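Local coordinates for protein N-acetylgalactosaminyltransferase 7 (Homo sapiens, PDB 6IWR) that is a human glycosyltransferase that joins a GT-A-type glycosyltransferase family 2 domain to a ricin-type beta-trefoil lectin domain, at residues 359-364 with 451-456; 363-368 with 410-415; 309-314 with 321-326. All blocks are in the same frame, centred on the assembly; numbering follows the deposited sequence.

How the contacts relate
Contacts 1 and 2 are buried and both use helix 355-365. They share Ile363 and Trp364, and their centres lie about 5 Å apart. Contact 1 brings helix 450-457 against that helix through aromatic rings. Contact 2 sets the end of helix 400-412 against its C-terminal turn, where a disulfide cysteine meets an indole. Contact 3 lies about 14 Å from contact 1, centre to centre, and is only partly buried. It joins helix 309-313 to strand 322-323 by a salt bridge. Trp364 links the regions: its NE1 is probably hydrogen-bonded to Ser324 O, 2.7 Å away. Contacts 1 and 2 are made mainly by aromatic and sulfur-aromatic packing, whereas contact 3 rests on charge.

Contact 1: 359-364 with 451-456; sequences ISYKIW and KWFMEE
The edge of the Phe453 ring faces Trp364, with Trp364 CD1 near the phenyl plane and 3.5 Å from Phe453 CE1. Phe453 CZ in turn lies at the edge of the Tyr361 ring, in its plane. The three rings form an aromatic cluster between two helices. The indole of Trp452 lies beside them, and Glu456 CB of the same helix sits 3.7 Å above one of its faces, toward the rim.

The short helical segments 359-364 and 451-456 cross at 90°, with their axes 11.2 Å apart. At that distance the contact is made by long aromatic side chains. Phe453 and Trp364 carry most of it. Phe453 CG is anti to the backbone N (chi1 175°), which extends the ring toward helix 355-365. There it reaches between two residues one turn apart. Phe453 CE1 also touches Trp364 CB at 3.6 Å. On the other side of the ring, Phe453 CE2 meets Tyr361 CD1 at 3.8 Å. The Tyr361 and Phe453 planes stand 78° apart, and Tyr361 runs nearly perpendicularly across Phe453.

The cluster continues beyond the two segments. Phe450 meets both Tyr361 and Phe453, and Trp296 packs edge-to-face with Tyr361. The polar end of Trp364 turns to another partner, as NE1 is probably hydrogen-bonded to Ser324 O.

Trp452 meets only the backbone of Trp364 here. Its ring carbon CZ3 lies 3.9 Å from the carbonyl oxygen Trp364 O.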
loop_
_atom_site.group_PDB
_atom_site.type_symbol
_atom_site.label_atom_id
_atom_site.label_comp_id
_atom_site.label_asym_id
_atom_site.label_seq_id
_atom_site.Cartn_x
_atom_site.Cartn_y
_atom_site.Cartn_z
ATOM N N ILE A 359 -1.340 31.563 0.377
ATOM C CA ILE A 359 -0.413 32.589 0.842
ATOM C C ILE A 359 0.630 32.890 -0.223
ATOM O O ILE A 359 1.023 34.053 -0.392
ATOM C CB ILE A 359 0.222 32.155 2.182
ATOM C CG1 ILE A 359 0.964 33.315 2.848
ATOM C CG2 ILE A 359 1.192 31.006 1.976
ATOM C CD1 ILE A 359 0.082 34.398 3.342
ATOM N N SER A 360 1.075 31.871 -0.977
ATOM C CA SER A 360 2.005 32.111 -2.087
ATOM C C SER A 360 1.406 33.044 -3.138
ATOM O O SER A 360 2.024 34.050 -3.511
ATOM C CB SER A 360 2.412 30.797 -2.749
ATOM O OG SER A 360 3.029 29.930 -1.827
ATOM N N TYR A 361 0.219 32.714 -3.660
ATOM C CA TYR A 361 -0.389 33.588 -4.659
ATOM C C TYR A 361 -0.615 34.990 -4.087
ATOM O O TYR A 361 -0.218 35.981 -4.709
ATOM C CB TYR A 361 -1.688 32.979 -5.201
ATOM C CG TYR A 361 -1.540 31.547 -5.685
ATOM C CD1 TYR A 361 -0.443 31.155 -6.431
ATOM C CD2 TYR A 361 -2.499 30.587 -5.370
ATOM C CE1 TYR A 361 -0.308 29.850 -6.863
ATOM C CE2 TYR A 361 -2.383 29.283 -5.789
ATOM C CZ TYR A 361 -1.288 28.910 -6.536
ATOM O OH TYR A 361 -1.160 27.593 -6.950
ATOM N N LYS A 362 -1.197 35.097 -2.879
ATOM C CA LYS A 362 -1.348 36.419 -2.255
ATOM C C LYS A 362 -0.038 37.207 -2.282
ATOM O O LYS A 362 -0.005 38.373 -2.702
ATOM C CB LYS A 362 -1.843 36.313 -0.804
ATOM C CG LYS A 362 -3.312 36.025 -0.675
ATOM C CD LYS A 362 -3.921 36.599 0.586
ATOM C CE LYS A 362 -3.799 35.644 1.756
ATOM N NZ LYS A 362 -5.074 35.558 2.509
ATOM N N ILE A 363 1.050 36.600 -1.796
ATOM C CA ILE A 363 2.293 37.354 -1.685
ATOM C C ILE A 363 2.729 37.846 -3.060
ATOM O O ILE A 363 3.083 39.021 -3.248
ATOM C CB ILE A 363 3.389 36.504 -1.034
ATOM C CG1 ILE A 363 3.084 36.298 0.435
ATOM C CG2 ILE A 363 4.725 37.163 -1.229
ATOM C CD1 ILE A 363 4.046 35.336 1.107
ATOM N N TRP A 364 2.725 36.945 -4.037
ATOM C CA TRP A 364 3.285 37.274 -5.336
ATOM C C TRP A 364 2.401 38.269 -6.078
ATOM O O TRP A 364 2.884 39.302 -6.563
ATOM C CB TRP A 364 3.467 36.002 -6.152
ATOM C CG TRP A 364 4.763 35.298 -5.951
ATOM C CD1 TRP A 364 4.939 34.001 -5.574
ATOM C CD2 TRP A 364 6.073 35.830 -6.177
ATOM N NE1 TRP A 364 6.266 33.687 -5.549
ATOM C CE2 TRP A 364 6.993 34.788 -5.907
ATOM C CE3 TRP A 364 6.559 37.078 -6.596
ATOM C CZ2 TRP A 364 8.377 34.964 -6.004
ATOM C CZ3 TRP A 364 7.923 37.253 -6.710
ATOM C CH2 TRP A 364 8.824 36.196 -6.419
ATOM N N LYS A 451 -2.514 35.604 -14.742
ATOM C CA LYS A 451 -1.856 35.468 -16.034
ATOM C C LYS A 451 -0.449 36.085 -15.997
ATOM O O LYS A 451 0.526 35.485 -16.477
ATOM C CB LYS A 451 -2.760 36.105 -17.097
ATOM C CG LYS A 451 -2.477 35.756 -18.551
ATOM C CD LYS A 451 -2.398 34.254 -18.785
ATOM C CE LYS A 451 -1.816 33.943 -20.169
ATOM N NZ LYS A 451 -1.561 32.491 -20.365
ATOM N N TRP A 452 -0.316 37.281 -15.405
ATOM C CA TRP A 452 1.019 37.828 -15.146
ATOM C C TRP A 452 1.851 36.843 -14.344
ATOM O O TRP A 452 2.975 36.495 -14.722
ATOM C CB TRP A 452 0.921 39.170 -14.415
ATOM C CG TRP A 452 2.226 39.650 -13.843
ATOM C CD1 TRP A 452 3.164 40.457 -14.450
ATOM C CD2 TRP A 452 2.738 39.353 -12.544
ATOM N NE1 TRP A 452 4.223 40.670 -13.602
ATOM C CE2 TRP A 452 3.993 39.991 -12.431
ATOM C CE3 TRP A 452 2.276 38.576 -11.477
ATOM C CZ2 TRP A 452 4.782 39.884 -11.280
ATOM C CZ3 TRP A 452 3.056 38.480 -10.335
ATOM C CH2 TRP A 452 4.292 39.135 -10.242
ATOM N N PHE A 453 1.301 36.372 -13.236
ATOM C CA PHE A 453 2.039 35.464 -12.367
ATOM C C PHE A 453 2.583 34.268 -13.144
ATOM O O PHE A 453 3.760 33.916 -13.006
ATOM C CB PHE A 453 1.129 35.023 -11.228
ATOM C CG PHE A 453 1.726 34.004 -10.321
ATOM C CD1 PHE A 453 2.775 34.338 -9.470
ATOM C CD2 PHE A 453 1.209 32.708 -10.288
ATOM C CE1 PHE A 453 3.296 33.393 -8.598
ATOM C CE2 PHE A 453 1.735 31.748 -9.431
ATOM C CZ PHE A 453 2.779 32.090 -8.580
ATOM N N MET A 454 1.748 33.645 -13.985
ATOM C CA MET A 454 2.175 32.444 -14.692
ATOM C C MET A 454 3.236 32.745 -15.741
ATOM O O MET A 454 4.027 31.865 -16.107
ATOM C CB MET A 454 0.979 31.762 -15.348
ATOM C CG MET A 454 0.189 30.794 -14.461
ATOM S SD MET A 454 1.213 29.453 -13.814
ATOM C CE MET A 454 1.247 30.099 -12.155
ATOM N N GLU A 455 3.273 33.968 -16.239
ATOM C CA GLU A 455 4.140 34.274 -17.361
ATOM C C GLU A 455 5.442 34.947 -16.944
ATOM O O GLU A 455 6.441 34.834 -17.666
ATOM C CB GLU A 455 3.364 35.128 -18.374
ATOM C CG GLU A 455 2.276 34.291 -19.076
ATOM C CD GLU A 455 1.475 35.066 -20.115
ATOM O OE1 GLU A 455 1.630 36.296 -20.206
ATOM O OE2 GLU A 455 0.686 34.445 -20.850
ATOM N N GLU A 456 5.459 35.598 -15.781
ATOM C CA GLU A 456 6.613 36.328 -15.277
ATOM C C GLU A 456 7.346 35.585 -14.165
ATOM O O GLU A 456 8.578 35.471 -14.203
ATOM C CB GLU A 456 6.164 37.711 -14.781
ATOM C CG GLU A 456 7.274 38.563 -14.192
ATOM C CD GLU A 456 8.417 38.762 -15.157
ATOM O OE1 GLU A 456 9.585 38.794 -14.697
ATOM O OE2 GLU A 456 8.139 38.871 -16.367
#

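Contact 2: 363-368 with 410-415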
loop_
_atom_site.group_PDB
_atom_site.type_symbol
_atom_site.label_atom_id
_atom_site.label_comp_id
_atom_site.label_asym_id
_atom_site.label_seq_id
_atom_site.Cartn_x
_atom_site.Cartn_y
_atom_site.Cartn_z
ATOM N N ILE A 363 1.050 36.600 -1.796
ATOM C CA ILE A 363 2.293 37.354 -1.685
ATOM C C ILE A 363 2.729 37.846 -3.060
ATOM O O ILE A 363 3.083 39.021 -3.248
ATOM C CB ILE A 363 3.389 36.504 -1.034
ATOM C CG1 ILE A 363 3.084 36.298 0.435
ATOM C CG2 ILE A 363 4.725 37.163 -1.229
ATOM C CD1 ILE A 363 4.046 35.336 1.107
ATOM N N TRP A 364 2.725 36.945 -4.037
ATOM C CA TRP A 364 3.285 37.274 -5.336
ATOM C C TRP A 364 2.401 38.269 -6.078
ATOM O O TRP A 364 2.884 39.302 -6.563
ATOM C CB TRP A 364 3.467 36.002 -6.152
ATOM C CG TRP A 364 4.763 35.298 -5.951
ATOM C CD1 TRP A 364 4.939 34.001 -5.574
ATOM C CD2 TRP A 364 6.073 35.830 -6.177
ATOM N NE1 TRP A 364 6.266 33.687 -5.549
ATOM C CE2 TRP A 364 6.993 34.788 -5.907
ATOM C CE3 TRP A 364 6.559 37.078 -6.596
ATOM C CZ2 TRP A 364 8.377 34.964 -6.004
ATOM C CZ3 TRP A 364 7.923 37.253 -6.710
ATOM C CH2 TRP A 364 8.824 36.196 -6.419
ATOM N N GLN A 365 1.103 37.979 -6.173
ATOM C CA GLN A 365 0.217 38.802 -6.973
ATOM C C GLN A 365 -0.092 40.142 -6.334
ATOM O O GLN A 365 -0.569 41.045 -7.027
ATOM C CB GLN A 365 -1.078 38.057 -7.254
ATOM C CG GLN A 365 -0.909 36.947 -8.266
ATOM C CD GLN A 365 -2.149 36.104 -8.371
ATOM O OE1 GLN A 365 -3.183 36.569 -8.862
ATOM N NE2 GLN A 365 -2.067 34.866 -7.886
ATOM N N CYS A 366 0.181 40.319 -5.049
ATOM C CA CYS A 366 -0.103 41.589 -4.410
ATOM C C CYS A 366 1.156 42.383 -4.143
ATOM O O CYS A 366 1.135 43.298 -3.314
ATOM C CB CYS A 366 -0.904 41.381 -3.125
ATOM S SG CYS A 366 -2.455 40.464 -3.446
ATOM N N GLY A 367 2.247 42.061 -4.830
ATOM C CA GLY A 367 3.418 42.904 -4.793
ATOM C C GLY A 367 4.564 42.433 -3.929
ATOM O O GLY A 367 5.594 43.108 -3.885
ATOM N N GLY A 368 4.438 41.291 -3.258
ATOM C CA GLY A 368 5.503 40.755 -2.447
ATOM C C GLY A 368 6.392 39.816 -3.234
ATOM O O GLY A 368 6.324 39.732 -4.460
ATOM N N GLU A 410 -10.710 29.789 -7.045
ATOM C CA GLU A 410 -11.747 30.727 -7.446
ATOM C C GLU A 410 -11.341 32.178 -7.176
ATOM O O GLU A 410 -11.790 33.097 -7.885
ATOM C CB GLU A 410 -13.057 30.391 -6.726
ATOM C CG GLU A 410 -13.967 29.334 -7.411
ATOM C CD GLU A 410 -14.266 29.640 -8.869
ATOM O OE1 GLU A 410 -14.432 28.675 -9.662
ATOM O OE2 GLU A 410 -14.319 30.841 -9.221
ATOM N N VAL A 411 -10.496 32.426 -6.173
ATOM C CA VAL A 411 -10.140 33.816 -5.896
ATOM C C VAL A 411 -8.866 34.233 -6.638
ATOM O O VAL A 411 -8.714 35.408 -6.972
ATOM C CB VAL A 411 -10.042 34.076 -4.370
ATOM C CG1 VAL A 411 -9.434 32.920 -3.682
ATOM C CG2 VAL A 411 -9.200 35.320 -4.081
ATOM N N TRP A 412 -7.973 33.296 -6.967
ATOM C CA TRP A 412 -6.636 33.657 -7.438
ATOM C C TRP A 412 -6.305 33.226 -8.859
ATOM O O TRP A 412 -5.512 33.908 -9.508
ATOM C CB TRP A 412 -5.558 33.093 -6.491
ATOM C CG TRP A 412 -5.589 33.740 -5.150
ATOM C CD1 TRP A 412 -5.978 33.175 -3.957
ATOM C CD2 TRP A 412 -5.282 35.109 -4.859
ATOM N NE1 TRP A 412 -5.915 34.124 -2.937
ATOM C CE2 TRP A 412 -5.491 35.310 -3.472
ATOM C CE3 TRP A 412 -4.871 36.194 -5.641
ATOM C CZ2 TRP A 412 -5.293 36.544 -2.865
ATOM C CZ3 TRP A 412 -4.673 37.424 -5.025
ATOM C CH2 TRP A 412 -4.882 37.587 -3.658
ATOM N N TRP A 413 -6.870 32.130 -9.369
ATOM C CA TRP A 413 -6.394 31.569 -10.632
ATOM C C TRP A 413 -7.039 32.172 -11.873
ATOM O O TRP A 413 -6.644 31.805 -12.986
ATOM C CB TRP A 413 -6.616 30.057 -10.688
ATOM C CG TRP A 413 -5.615 29.230 -9.963
ATOM C CD1 TRP A 413 -4.859 29.601 -8.878
ATOM C CD2 TRP A 413 -5.255 27.869 -10.260
ATOM N NE1 TRP A 413 -4.052 28.553 -8.480
ATOM C CE2 TRP A 413 -4.279 27.477 -9.303
ATOM C CE3 TRP A 413 -5.660 26.946 -11.234
ATOM C CZ2 TRP A 413 -3.699 26.206 -9.303
ATOM C CZ3 TRP A 413 -5.088 25.686 -11.230
ATOM C CH2 TRP A 413 -4.117 25.323 -10.267
ATOM N N ASP A 414 -8.021 33.053 -11.724
ATOM C CA ASP A 414 -8.695 33.631 -12.879
ATOM C C ASP A 414 -9.033 32.590 -13.938
ATOM O O ASP A 414 -9.660 31.566 -13.643
ATOM C CB ASP A 414 -7.851 34.720 -13.528
ATOM C CG ASP A 414 -7.372 35.750 -12.537
ATOM O OD1 ASP A 414 -8.053 35.938 -11.510
ATOM O OD2 ASP A 414 -6.298 36.352 -12.780
ATOM N N GLU A 415 -8.615 32.855 -15.181
ATOM C CA GLU A 415 -8.997 32.024 -16.312
ATOM C C GLU A 415 -8.417 30.640 -16.105
ATOM O O GLU A 415 -8.897 29.656 -16.682
ATOM C CB GLU A 415 -8.529 32.625 -17.646
ATOM C CG GLU A 415 -7.124 33.222 -17.672
ATOM C CD GLU A 415 -7.144 34.742 -17.794
ATOM O OE1 GLU A 415 -6.250 35.313 -18.475
ATOM O OE2 GLU A 415 -8.070 35.355 -17.217
#
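Trp412 reaches from helix 400-412 to the C-terminal turn of helix 355-365, where it meets Gln365 and Cys366. That turn ends in a Schellman motif, with Gly367 as the C-prime residue at positive phi. Gly368 N bonds to Ile363 O at 2.6 Å, and a weaker bond runs from Gly367 N to Trp364 O at 3.3 Å.

Cys366 is disulfide-bonded to Cys447, so the disulfide restrains where its sulfur can sit. After helix 400-412, Asp414 forms a salt bridge with Arg442 and a hydrogen bond to Phe450 N. Helix 436-444 also packs here, with Arg442 on both Gln365 and Trp412. One face of the Trp412 indole carries Val411 CG2, 3.6 Å above the plane and near the rim.

The Trp412 side chain starts with CB pointing across the contact rather than straight at it. CG is anti to the carbonyl carbon and beside the backbone N (chi1 -67°), and this brings the six-membered part of the indole up to the other segment. CE3 comes first and meets the side-chain amide of Gln365, with Trp412 CE3 to Gln365 CD at 3.9 Å. The amide and indole planes are 79° apart, and Gln365 and Trp412 run alongside each other, pointing opposite ways. Next along the rim, Trp412 CZ3 lies 4.1 Å from Cys366 SG. This is a sulfur-aromatic contact with an oblique approach: Cys366 SG is 4.9 Å from the centroid of the six-membered ring of Trp412, along a line 70° off the ring normal. At the tip of the indole, Trp412 CH2 touches Cys366 SG at 3.8 Å.

Contact 3: 309-314 with 321-326; sequences PQEKRL and PYRSPA
Glu311 bends at its second torsion (chi2 -64°) and Arg323 at its third (chi3 -63°), and these two bends bring a carboxylate and a guanidinium together. Arg323 then grips Glu311 side-on through NE and NH2, one nitrogen to each oxygen. This is a bidentate salt bridge between helix 309-313 and strand 322-323, within the glycosyltransferase family 2 region.

Arg323 NH2 donates to Glu311 OE2 at 2.9 Å, and the oxygen lies in the guanidinium plane. Arg323 NE donates to Glu311 OE1 at 3.0 Å; OE1 accepts with its syn lone pair and lies tilted out of the guanidinium plane. A third, weak bond runs from Arg323 NE to Glu311 OE2 at 3.1 Å. The two flat groups are not coplanar; their planes are 38° apart.

Leu314 CD1 lies over one face of the guanidinium, toward its rim, 3.7 Å from Arg323 NH2. Strand 322-323 pairs with strand 369-373, and Arg323 also touches Trp364 of helix 355-365.

Glu311 is buried, and OE2 has a further hydrogen-bond partner in Tyr459 OH. Arg293 NH1 makes only a long, weak ion pair with Glu311 OE2. Such neighbours would be expected to favour the charged form of the carboxylate, and the side-on grip limits how far it can rotate.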
loop_
_atom_site.group_PDB
_atom_site.type_symbol
_atom_site.label_atom_id
_atom_site.label_comp_id
_atom_site.label_asym_id
_atom_site.label_seq_id
_atom_site.Cartn_x
_atom_site.Cartn_y
_atom_site.Cartn_z
ATOM N N PRO A 309 17.724 28.301 -15.166
ATOM C CA PRO A 309 18.791 29.224 -15.595
ATOM C C PRO A 309 18.376 30.690 -15.579
ATOM O O PRO A 309 19.207 31.555 -15.271
ATOM C CB PRO A 309 19.133 28.732 -17.014
ATOM C CG PRO A 309 18.114 27.688 -17.360
ATOM C CD PRO A 309 17.574 27.161 -16.082
ATOM N N GLN A 310 17.117 31.004 -15.894
ATOM C CA GLN A 310 16.653 32.389 -15.801
ATOM C C GLN A 310 16.902 32.966 -14.412
ATOM O O GLN A 310 17.371 34.103 -14.271
ATOM C CB GLN A 310 15.155 32.491 -16.132
ATOM C CG GLN A 310 14.726 31.994 -17.507
ATOM C CD GLN A 310 14.563 30.491 -17.569
ATOM O OE1 GLN A 310 14.882 29.773 -16.620
ATOM N NE2 GLN A 310 14.068 30.004 -18.698
ATOM N N GLU A 311 16.572 32.208 -13.369
ATOM C CA GLU A 311 16.759 32.737 -12.024
ATOM C C GLU A 311 18.237 32.901 -11.695
ATOM O O GLU A 311 18.614 33.828 -10.968
ATOM C CB GLU A 311 16.067 31.831 -11.004
ATOM C CG GLU A 311 14.552 31.792 -11.156
ATOM C CD GLU A 311 13.901 33.132 -10.891
ATOM O OE1 GLU A 311 14.341 33.831 -9.947
ATOM O OE2 GLU A 311 12.944 33.480 -11.617
ATOM N N LYS A 312 19.091 32.014 -12.225
ATOM C CA LYS A 312 20.518 32.132 -11.959
ATOM C C LYS A 312 21.130 33.350 -12.654
ATOM O O LYS A 312 22.076 33.948 -12.126
ATOM C CB LYS A 312 21.230 30.855 -12.370
ATOM C CG LYS A 312 20.764 29.643 -11.587
ATOM C CD LYS A 312 21.366 28.381 -12.121
ATOM C CE LYS A 312 20.710 27.190 -11.477
ATOM N NZ LYS A 312 21.201 25.905 -12.015
ATOM N N ARG A 313 20.610 33.757 -13.816
ATOM C CA ARG A 313 21.160 34.973 -14.409
ATOM C C ARG A 313 20.848 36.200 -13.558
ATOM O O ARG A 313 21.545 37.216 -13.659
ATOM C CB ARG A 313 20.653 35.196 -15.831
ATOM C CG ARG A 313 21.127 36.557 -16.380
ATOM C CD ARG A 313 22.626 36.780 -16.020
ATOM N NE ARG A 313 23.123 38.132 -16.273
ATOM C CZ ARG A 313 24.184 38.679 -15.673
ATOM N NH1 ARG A 313 24.873 38.001 -14.752
ATOM N NH2 ARG A 313 24.552 39.920 -15.981
ATOM N N LEU A 314 19.807 36.128 -12.726
ATOM C CA LEU A 314 19.424 37.224 -11.839
ATOM C C LEU A 314 20.283 37.280 -10.587
ATOM O O LEU A 314 20.170 38.241 -9.824
ATOM C CB LEU A 314 17.951 37.103 -11.428
ATOM C CG LEU A 314 16.832 36.950 -12.470
ATOM C CD1 LEU A 314 15.465 37.120 -11.827
ATOM C CD2 LEU A 314 17.011 37.948 -13.595
ATOM N N PRO A 321 19.518 33.907 -1.801
ATOM C CA PRO A 321 18.104 33.546 -1.959
ATOM C C PRO A 321 17.734 33.450 -3.427
ATOM O O PRO A 321 18.430 33.978 -4.301
ATOM C CB PRO A 321 17.368 34.700 -1.276
ATOM C CG PRO A 321 18.355 35.204 -0.282
ATOM C CD PRO A 321 19.680 35.098 -0.955
ATOM N N TYR A 322 16.634 32.745 -3.697
ATOM C CA TYR A 322 16.072 32.761 -5.043
ATOM C C TYR A 322 14.546 32.710 -4.978
ATOM O O TYR A 322 13.952 32.427 -3.931
ATOM C CB TYR A 322 16.649 31.631 -5.911
ATOM C CG TYR A 322 16.458 30.205 -5.404
ATOM C CD1 TYR A 322 15.319 29.466 -5.743
ATOM C CD2 TYR A 322 17.428 29.583 -4.629
ATOM C CE1 TYR A 322 15.142 28.165 -5.315
ATOM C CE2 TYR A 322 17.254 28.286 -4.188
ATOM C CZ TYR A 322 16.107 27.576 -4.542
ATOM O OH TYR A 322 15.924 26.273 -4.130
ATOM N N ARG A 323 13.911 33.005 -6.114
ATOM C CA ARG A 323 12.452 33.043 -6.166
ATOM C C ARG A 323 11.850 31.642 -6.323
ATOM O O ARG A 323 12.306 30.843 -7.146
ATOM C CB ARG A 323 11.985 33.939 -7.308
ATOM C CG ARG A 323 12.589 35.331 -7.289
ATOM C CD ARG A 323 11.972 36.273 -8.311
ATOM N NE ARG A 323 12.169 35.849 -9.697
ATOM C CZ ARG A 323 11.764 36.571 -10.737
ATOM N NH1 ARG A 323 11.180 37.736 -10.510
ATOM N NH2 ARG A 323 11.945 36.151 -11.977
ATOM N N SER A 324 10.805 31.360 -5.546
ATOM C CA SER A 324 9.943 30.216 -5.757
ATOM C C SER A 324 8.507 30.676 -6.018
ATOM O O SER A 324 8.054 31.650 -5.412
ATOM C CB SER A 324 9.962 29.277 -4.548
ATOM O OG SER A 324 9.025 28.219 -4.731
ATOM N N PRO A 325 7.765 30.011 -6.905
ATOM C CA PRO A 325 6.355 30.394 -7.072
ATOM C C PRO A 325 5.494 30.028 -5.868
ATOM O O PRO A 325 4.456 30.671 -5.649
ATOM C CB PRO A 325 5.914 29.631 -8.333
ATOM C CG PRO A 325 7.188 29.143 -8.983
ATOM C CD PRO A 325 8.156 28.937 -7.830
ATOM N N ALA A 326 5.902 29.030 -5.079
ATOM C CA ALA A 326 5.126 28.563 -3.938
ATOM C C ALA A 326 6.062 27.972 -2.882
ATOM O O ALA A 326 7.240 27.705 -3.144
ATOM C CB ALA A 326 4.094 27.518 -4.374
#